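Local atomic coordinates of twin-arginine translocation pathway signal (PDB entry 5IM2), a protein that binds benzoate and probably serves as the extracytoplasmic solute-binding component of a TRAP transporter. Residues K281-D284 / N285-L289; V340-M343 / N344-F348; D349-Q352 / L353-A357. All coordinates share one frame; numbering follows the deposited sequence.

Contact 1 of 3, residues K281-D284 / N285-L289; sequences KIID and NNSGL
S287 and N286 fold back onto I283 and I282 where helix 277-285 of this TRAP-type solute-binding protein runs out. The contact is the C-terminal end of that helix, local along the chain, with side chains taking up part of the work of the lost helical bonds. S287 OG donates to I283 O at 2.7 Å, and N286 N gives a bond to the same oxygen at 3.0 Å. The two donors reach I283 O from opposite faces of its carbonyl plane, and that oxygen is gripped twice. The side chain of N286 lies alongside that of I282, pointing the same way. N286 ND2 donates to I282 O at 3.0 Å and 160°, with the oxygen close to the amide plane. CG of N286 stands anti to its carbonyl carbon (chi1 -72°), and this turns the amide back over the helix end. N285 N keeps a regular helical bond to K281 O at 2.8 Å; that of N286 N to I282 O is weak. S287 N then closes a tighter turn on D284 O.

The second shell fixes these groups. E78 on helix 62-78 accepts from N286 ND2 through OE1 and from N285 ND2 through OE2, tying both asparagines to the neighbouring helix, where W71 NE1 also donates to N286 O. I283 packs on V75 of the same helix and on L163 of strand 161-167, which S287 also touches. D284 OD1 is bonded to Y272 OH. A water joins D284 and S287: it lies 2.7 Å from D284 OD1 and 3.0 Å from S287 OG.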
loop_
_atom_site.group_PDB
_atom_site.type_symbol
_atom_site.label_atom_id
_atom_site.label_comp_id
_atom_site.label_asym_id
_atom_site.label_seq_id
_atom_site.Cartn_x
_atom_site.Cartn_y
_atom_site.Cartn_z
ATOM N N LYS A 281 -26.725 -2.569 1.303
ATOM C CA LYS A 281 -26.394 -3.954 0.973
ATOM C C LYS A 281 -25.478 -4.029 -0.242
ATOM O O LYS A 281 -24.564 -4.859 -0.288
ATOM C CB LYS A 281 -27.668 -4.758 0.724
ATOM C CG LYS A 281 -27.411 -6.213 0.365
ATOM C CD LYS A 281 -28.696 -7.010 0.242
ATOM C CE LYS A 281 -28.447 -8.499 0.444
ATOM N NZ LYS A 281 -29.687 -9.197 0.889
ATOM N N ILE A 282 -25.697 -3.156 -1.229
ATOM C CA ILE A 282 -24.826 -3.113 -2.403
ATOM C C ILE A 282 -23.416 -2.730 -1.989
ATOM O O ILE A 282 -22.427 -3.333 -2.427
ATOM C CB ILE A 282 -25.375 -2.135 -3.462
ATOM C CG1 ILE A 282 -26.783 -2.538 -3.917
ATOM C CG2 ILE A 282 -24.422 -2.048 -4.666
ATOM C CD1 ILE A 282 -26.826 -3.820 -4.672
ATOM N N ILE A 283 -23.294 -1.704 -1.152
ATOM C CA ILE A 283 -21.982 -1.344 -0.622
ATOM C C ILE A 283 -21.355 -2.542 0.096
ATOM O O ILE A 283 -20.178 -2.869 -0.122
ATOM C CB ILE A 283 -22.094 -0.113 0.300
ATOM C CG1 ILE A 283 -22.434 1.145 -0.501
ATOM C CG2 ILE A 283 -20.796 0.151 1.050
ATOM C CD1 ILE A 283 -21.381 1.595 -1.493
ATOM N N ASP A 284 -22.134 -3.221 0.959
ATOM C CA ASP A 284 -21.603 -4.368 1.707
ATOM C C ASP A 284 -21.149 -5.491 0.773
ATOM O O ASP A 284 -20.125 -6.145 1.020
ATOM C CB ASP A 284 -22.648 -4.908 2.680
ATOM C CG ASP A 284 -22.882 -4.013 3.859
ATOM O OD1 ASP A 284 -22.061 -3.102 4.110
ATOM O OD2 ASP A 284 -23.890 -4.252 4.557
ATOM N N ASN A 285 -21.901 -5.729 -0.302
ATOM C CA ASN A 285 -21.544 -6.753 -1.279
ATOM C C ASN A 285 -20.206 -6.455 -1.950
ATOM O O ASN A 285 -19.552 -7.365 -2.481
ATOM C CB ASN A 285 -22.624 -6.842 -2.367
ATOM C CG ASN A 285 -23.940 -7.436 -1.890
ATOM O OD1 ASN A 285 -24.042 -8.054 -0.827
ATOM N ND2 ASN A 285 -24.961 -7.278 -2.719
ATOM N N ASN A 286 -19.802 -5.193 -1.948
ATOM C CA ASN A 286 -18.566 -4.737 -2.553
ATOM C C ASN A 286 -17.581 -4.280 -1.488
ATOM O O ASN A 286 -16.760 -3.398 -1.723
ATOM C CB ASN A 286 -18.877 -3.634 -3.554
ATOM C CG ASN A 286 -19.547 -4.187 -4.783
ATOM O OD1 ASN A 286 -18.883 -4.758 -5.652
ATOM N ND2 ASN A 286 -20.881 -4.092 -4.835
ATOM N N SER A 287 -17.680 -4.888 -0.314
ATOM C CA SER A 287 -16.775 -4.682 0.802
ATOM C C SER A 287 -16.336 -6.038 1.314
ATOM O O SER A 287 -16.986 -7.059 1.079
ATOM C CB SER A 287 -17.433 -3.926 1.971
ATOM O OG SER A 287 -18.100 -2.753 1.557
ATOM N N GLY A 288 -15.220 -6.036 2.029
ATOM C CA GLY A 288 -14.844 -7.193 2.824
ATOM C C GLY A 288 -13.730 -8.021 2.237
ATOM O O GLY A 288 -12.874 -7.532 1.505
ATOM N N LEU A 289 -13.750 -9.306 2.565
ATOM C CA LEU A 289 -12.655 -10.200 2.200
ATOM C C LEU A 289 -12.447 -10.270 0.691
ATOM O O LEU A 289 -11.315 -10.166 0.199
ATOM C CB LEU A 289 -12.957 -11.592 2.764
ATOM C CG LEU A 289 -11.934 -12.693 2.529
ATOM C CD1 LEU A 289 -10.653 -12.363 3.264
ATOM C CD2 LEU A 289 -12.460 -14.029 3.003
HETATM O O HOH W 1 -19.423 -2.348 4.238
#

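Contact 2 of 3, residues V340-M343 / N344-F348; sequences VEDM and NQRGF
R346 reaches back one helical turn to D342 and forms a salt bridge with it, R346 NE to D342 OD2 at 3.1 Å. The bond is nearly straight at the donor, 165°. D342 OD2 and CG lie at the guanidinium's edge, near its plane, but the carboxylate and guanidinium planes stand almost perpendicular, 87° apart. NE meets OD2 from above the carboxylate plane. A water bridges the other atoms of the pair, donating to D342 OD1 and accepting from R346 NH2. D342 OD2 has a second positive partner, R196 on helix 196-205, so two arginines share this carboxylate and probably help keep it ionised. A leucine in place of R346 would probably leave D342 with R196 as its remaining cationic partner here and cost the water one of its two holds.

M343 bends at chi2 and chi3. M343 CE ends 4.1 Å from R346 CD, obliquely to the guanidinium. The sulfur makes a Met-aromatic contact with F348: M343 SD is 4.1 Å from F348 CD2 and 5.4 Å from the ring centroid, 73° off the normal. On one face of the F348 ring, R346 O sits 4.0 Å above the plane, over the centre. E341 and Q345 also cross obliquely, and Q345 NE2 comes to 3.4 Å from E341 CG.

The backbone ends the helix in a Schellman motif. F348 N donates to M343 O at 3.0 Å, G347 N donates to N344 O, and G347 takes a positive phi. Helix 334-345 thus turns into helix 350-367. N344 OD1 accepts from G350 N there, V340 packs on R351 and L354, and F348 rests on L353. P124, in a loop, touches M343, R346 and F348, while helix 196-205 brings R196 against M343 and R346.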
loop_
_atom_site.group_PDB
_atom_site.type_symbol
_atom_site.label_atom_id
_atom_site.label_comp_id
_atom_site.label_asym_id
_atom_site.label_seq_id
_atom_site.Cartn_x
_atom_site.Cartn_y
_atom_site.Cartn_z
ATOM N N VAL A 340 7.205 -5.616 17.588
ATOM C CA VAL A 340 6.555 -6.348 18.673
ATOM C C VAL A 340 6.710 -5.593 19.981
ATOM O O VAL A 340 5.753 -5.433 20.752
ATOM C CB VAL A 340 7.124 -7.774 18.748
ATOM C CG1 VAL A 340 6.799 -8.439 20.114
ATOM C CG2 VAL A 340 6.573 -8.590 17.584
ATOM N N GLU A 341 7.912 -5.088 20.241
ATOM C CA GLU A 341 8.145 -4.347 21.474
ATOM C C GLU A 341 7.317 -3.060 21.513
ATOM O O GLU A 341 6.750 -2.707 22.559
ATOM C CB GLU A 341 9.639 -4.073 21.590
ATOM C CG GLU A 341 10.094 -3.524 22.921
ATOM C CD GLU A 341 11.604 -3.577 23.084
ATOM O OE1 GLU A 341 12.293 -3.904 22.092
ATOM O OE2 GLU A 341 12.103 -3.301 24.199
ATOM N N ASP A 342 7.223 -2.350 20.383
ATOM C CA ASP A 342 6.394 -1.145 20.311
ATOM C C ASP A 342 4.920 -1.460 20.554
ATOM O O ASP A 342 4.215 -0.674 21.208
ATOM C CB ASP A 342 6.568 -0.458 18.956
ATOM C CG ASP A 342 5.863 0.862 18.895
ATOM O OD1 ASP A 342 5.980 1.636 19.873
ATOM O OD2 ASP A 342 5.184 1.141 17.888
ATOM N N MET A 343 4.423 -2.584 20.009
ATOM C CA MET A 343 3.025 -2.953 20.250
ATOM C C MET A 343 2.799 -3.270 21.728
ATOM O O MET A 343 1.779 -2.883 22.308
ATOM C CB MET A 343 2.619 -4.149 19.388
ATOM C CG MET A 343 2.604 -3.887 17.857
ATOM S SD MET A 343 1.711 -2.408 17.316
ATOM C CE MET A 343 3.136 -1.352 17.059
ATOM N N ASN A 344 3.727 -3.990 22.351
ATOM C CA ASN A 344 3.579 -4.290 23.769
ATOM C C ASN A 344 3.511 -3.007 24.590
ATOM O O ASN A 344 2.712 -2.899 25.531
ATOM C CB ASN A 344 4.747 -5.146 24.263
ATOM C CG ASN A 344 4.741 -6.556 23.705
ATOM O OD1 ASN A 344 3.712 -7.074 23.254
ATOM N ND2 ASN A 344 5.905 -7.190 23.740
ATOM N N GLN A 345 4.373 -2.031 24.279
ATOM C CA GLN A 345 4.331 -0.766 24.998
ATOM C C GLN A 345 3.027 -0.011 24.766
ATOM O O GLN A 345 2.656 0.826 25.598
ATOM C CB GLN A 345 5.517 0.106 24.585
ATOM C CG GLN A 345 6.815 -0.308 25.240
ATOM C CD GLN A 345 8.025 -0.102 24.350
ATOM O OE1 GLN A 345 7.983 0.660 23.381
ATOM N NE2 GLN A 345 9.117 -0.789 24.679
ATOM N N ARG A 346 2.345 -0.261 23.647
ATOM C CA ARG A 346 1.055 0.359 23.369
ATOM C C ARG A 346 -0.107 -0.390 24.010
ATOM O O ARG A 346 -1.259 0.020 23.834
ATOM C CB ARG A 346 0.854 0.469 21.863
ATOM C CG ARG A 346 1.802 1.435 21.236
ATOM C CD ARG A 346 1.658 1.366 19.742
ATOM N NE ARG A 346 2.557 2.255 19.026
ATOM C CZ ARG A 346 2.252 3.484 18.628
ATOM N NH1 ARG A 346 1.053 4.003 18.867
ATOM N NH2 ARG A 346 3.154 4.195 17.975
ATOM N N GLY A 347 0.174 -1.446 24.774
ATOM C CA GLY A 347 -0.841 -2.218 25.460
ATOM C C GLY A 347 -1.417 -3.346 24.650
ATOM O O GLY A 347 -2.385 -3.975 25.093
ATOM N N PHE A 348 -0.889 -3.583 23.460
ATOM C CA PHE A 348 -1.313 -4.673 22.590
ATOM C C PHE A 348 -0.458 -5.899 22.832
ATOM O O PHE A 348 0.593 -5.838 23.469
ATOM C CB PHE A 348 -1.201 -4.265 21.128
ATOM C CG PHE A 348 -1.910 -2.995 20.803
ATOM C CD1 PHE A 348 -3.221 -2.776 21.211
ATOM C CD2 PHE A 348 -1.263 -2.008 20.081
ATOM C CE1 PHE A 348 -3.864 -1.579 20.903
ATOM C CE2 PHE A 348 -1.893 -0.819 19.787
ATOM C CZ PHE A 348 -3.192 -0.602 20.200
HETATM O O HOH W 2 5.984 4.215 18.296
#

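Contact 3 of 3, residues D349-Q352 / L353-A357; sequences DGRQ and LLTTA
Q352 meets T356 one turn further along the first turns of helix 350-367, just after an N-cap at D349. From CB, the glutamine chain runs to a CG that stands anti to the backbone N (chi1 -178°). Q352 CG comes to 4.1 Å from T356 OG1. The chain then bends at chi2 (65°), which brings the amide round toward the threonine, with Q352 CD 4.0 Å from T356 OG1. At the tip, Q352 NE2 donates to T356 OG1 at 2.9 Å, with the hydroxyl oxygen in the plane of the amide and the bond fairly straight at 156°. Q352 and T356 both touch M152 of helix 138-152.

The same residue is held at its backbone. Q352 N donates to D349 OD1, the capping bond of the helix start, and the N-H comes from well above the carboxylate plane. Q352 O accepts from T356 N. The main chain is otherwise regularly bonded: L353 N donates to D349 O, and L354 N to G350 O.

On the next flank T355 doubles its hold on R351. Both T355 N and T355 OG1 donate to R351 O, and they arrive from opposite faces of the carbonyl plane. Bends at chi2 and chi3 fold the R351 chain alongside L354, with NH1 of R351 3.5 Å from L354 CD2. L353 and L354 are buried. L353 lies against Y148 and M152 of helix 138-152 and W339 of helix 334-345, and L354 against E336 and V128. The polar flank takes a water as well. It lies in the plane of the R351 guanidinium, at its edge, accepting from R351 NH1 at 3.0 Å and donating to T355 OG1 at 3.1 Å.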
loop_
_atom_site.group_PDB
_atom_site.type_symbol
_atom_site.label_atom_id
_atom_site.label_comp_id
_atom_site.label_asym_id
_atom_site.label_seq_id
_atom_site.Cartn_x
_atom_site.Cartn_y
_atom_site.Cartn_z
ATOM N N ASP A 349 -0.911 -7.033 22.279
ATOM C CA ASP A 349 -0.207 -8.313 22.412
ATOM C C ASP A 349 0.626 -8.528 21.154
ATOM O O ASP A 349 0.203 -9.184 20.210
ATOM C CB ASP A 349 -1.206 -9.446 22.622
ATOM C CG ASP A 349 -0.538 -10.769 22.935
ATOM O OD1 ASP A 349 0.708 -10.891 22.755
ATOM O OD2 ASP A 349 -1.278 -11.686 23.360
ATOM N N GLY A 350 1.826 -7.940 21.147
ATOM C CA GLY A 350 2.572 -7.817 19.901
ATOM C C GLY A 350 2.980 -9.163 19.330
ATOM O O GLY A 350 2.908 -9.393 18.119
ATOM N N ARG A 351 3.414 -10.070 20.197
ATOM C CA ARG A 351 3.736 -11.430 19.776
ATOM C C ARG A 351 2.532 -12.128 19.161
ATOM O O ARG A 351 2.657 -12.785 18.121
ATOM C CB ARG A 351 4.248 -12.223 20.989
ATOM C CG ARG A 351 4.540 -13.689 20.710
ATOM C CD ARG A 351 5.484 -13.832 19.534
ATOM N NE ARG A 351 6.608 -12.900 19.628
ATOM C CZ ARG A 351 7.401 -12.570 18.611
ATOM N NH1 ARG A 351 7.196 -13.089 17.409
ATOM N NH2 ARG A 351 8.398 -11.713 18.796
ATOM N N GLN A 352 1.344 -11.982 19.773
ATOM C CA GLN A 352 0.153 -12.590 19.183
ATOM C C GLN A 352 -0.144 -11.989 17.820
ATOM O O GLN A 352 -0.517 -12.711 16.893
ATOM C CB GLN A 352 -1.058 -12.432 20.101
ATOM C CG GLN A 352 -2.350 -13.094 19.576
ATOM C CD GLN A 352 -2.238 -14.594 19.490
ATOM O OE1 GLN A 352 -1.984 -15.278 20.500
ATOM N NE2 GLN A 352 -2.411 -15.130 18.271
ATOM N N LEU A 353 -0.000 -10.662 17.674
ATOM C CA LEU A 353 -0.358 -10.042 16.401
ATOM C C LEU A 353 0.534 -10.536 15.270
ATOM O O LEU A 353 0.068 -10.777 14.148
ATOM C CB LEU A 353 -0.281 -8.522 16.517
ATOM C CG LEU A 353 -1.330 -7.900 17.458
ATOM C CD1 LEU A 353 -0.984 -6.461 17.652
ATOM C CD2 LEU A 353 -2.801 -8.056 16.924
ATOM N N LEU A 354 1.828 -10.680 15.541
ATOM C CA LEU A 354 2.741 -11.120 14.492
ATOM C C LEU A 354 2.519 -12.588 14.147
ATOM O O LEU A 354 2.551 -12.970 12.965
ATOM C CB LEU A 354 4.177 -10.871 14.927
ATOM C CG LEU A 354 5.269 -11.362 13.970
ATOM C CD1 LEU A 354 5.208 -10.637 12.648
ATOM C CD2 LEU A 354 6.636 -11.176 14.590
ATOM N N THR A 355 2.277 -13.407 15.169
ATOM C CA THR A 355 1.953 -14.821 14.988
ATOM C C THR A 355 0.689 -14.982 14.149
ATOM O O THR A 355 0.653 -15.773 13.189
ATOM C CB THR A 355 1.817 -15.484 16.371
ATOM O OG1 THR A 355 3.067 -15.395 17.056
ATOM C CG2 THR A 355 1.455 -16.949 16.274
ATOM N N THR A 356 -0.349 -14.212 14.475
ATOM C CA THR A 356 -1.576 -14.303 13.707
ATOM C C THR A 356 -1.328 -13.862 12.271
ATOM O O THR A 356 -1.816 -14.509 11.332
ATOM C CB THR A 356 -2.667 -13.468 14.396
ATOM O OG1 THR A 356 -3.066 -14.111 15.634
ATOM C CG2 THR A 356 -3.864 -13.254 13.530
ATOM N N ALA A 357 -0.593 -12.760 12.076
ATOM C CA ALA A 357 -0.417 -12.248 10.718
ATOM C C ALA A 357 0.253 -13.283 9.817
ATOM O O ALA A 357 -0.177 -13.505 8.674
ATOM C CB ALA A 357 0.378 -10.943 10.737
HETATM O O HOH W 3 5.811 -15.018 15.598
#

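All three contacts are local and partly buried, and in each a water lies between two side chains. Contacts 1 and 2 end helices: contact 1 with asparagine and serine side chains, contact 2 with a Schellman turn and an ion pair. Contact 3 starts a helix with an aspartate cap. Contacts 2 and 3 belong to consecutive helices and touch, with centres about 10 Å apart; M343 CB packs against G350 CA at 3.7 Å. Contact 1 stands apart, its centre about 27 Å from that of contact 3, and holds to helix 62-78 and strand 161-167. Among the buried side chains are I283 and N286, V340 and M343, L353 and L354, while K281, E341, Q345, R351 and T355 are exposed.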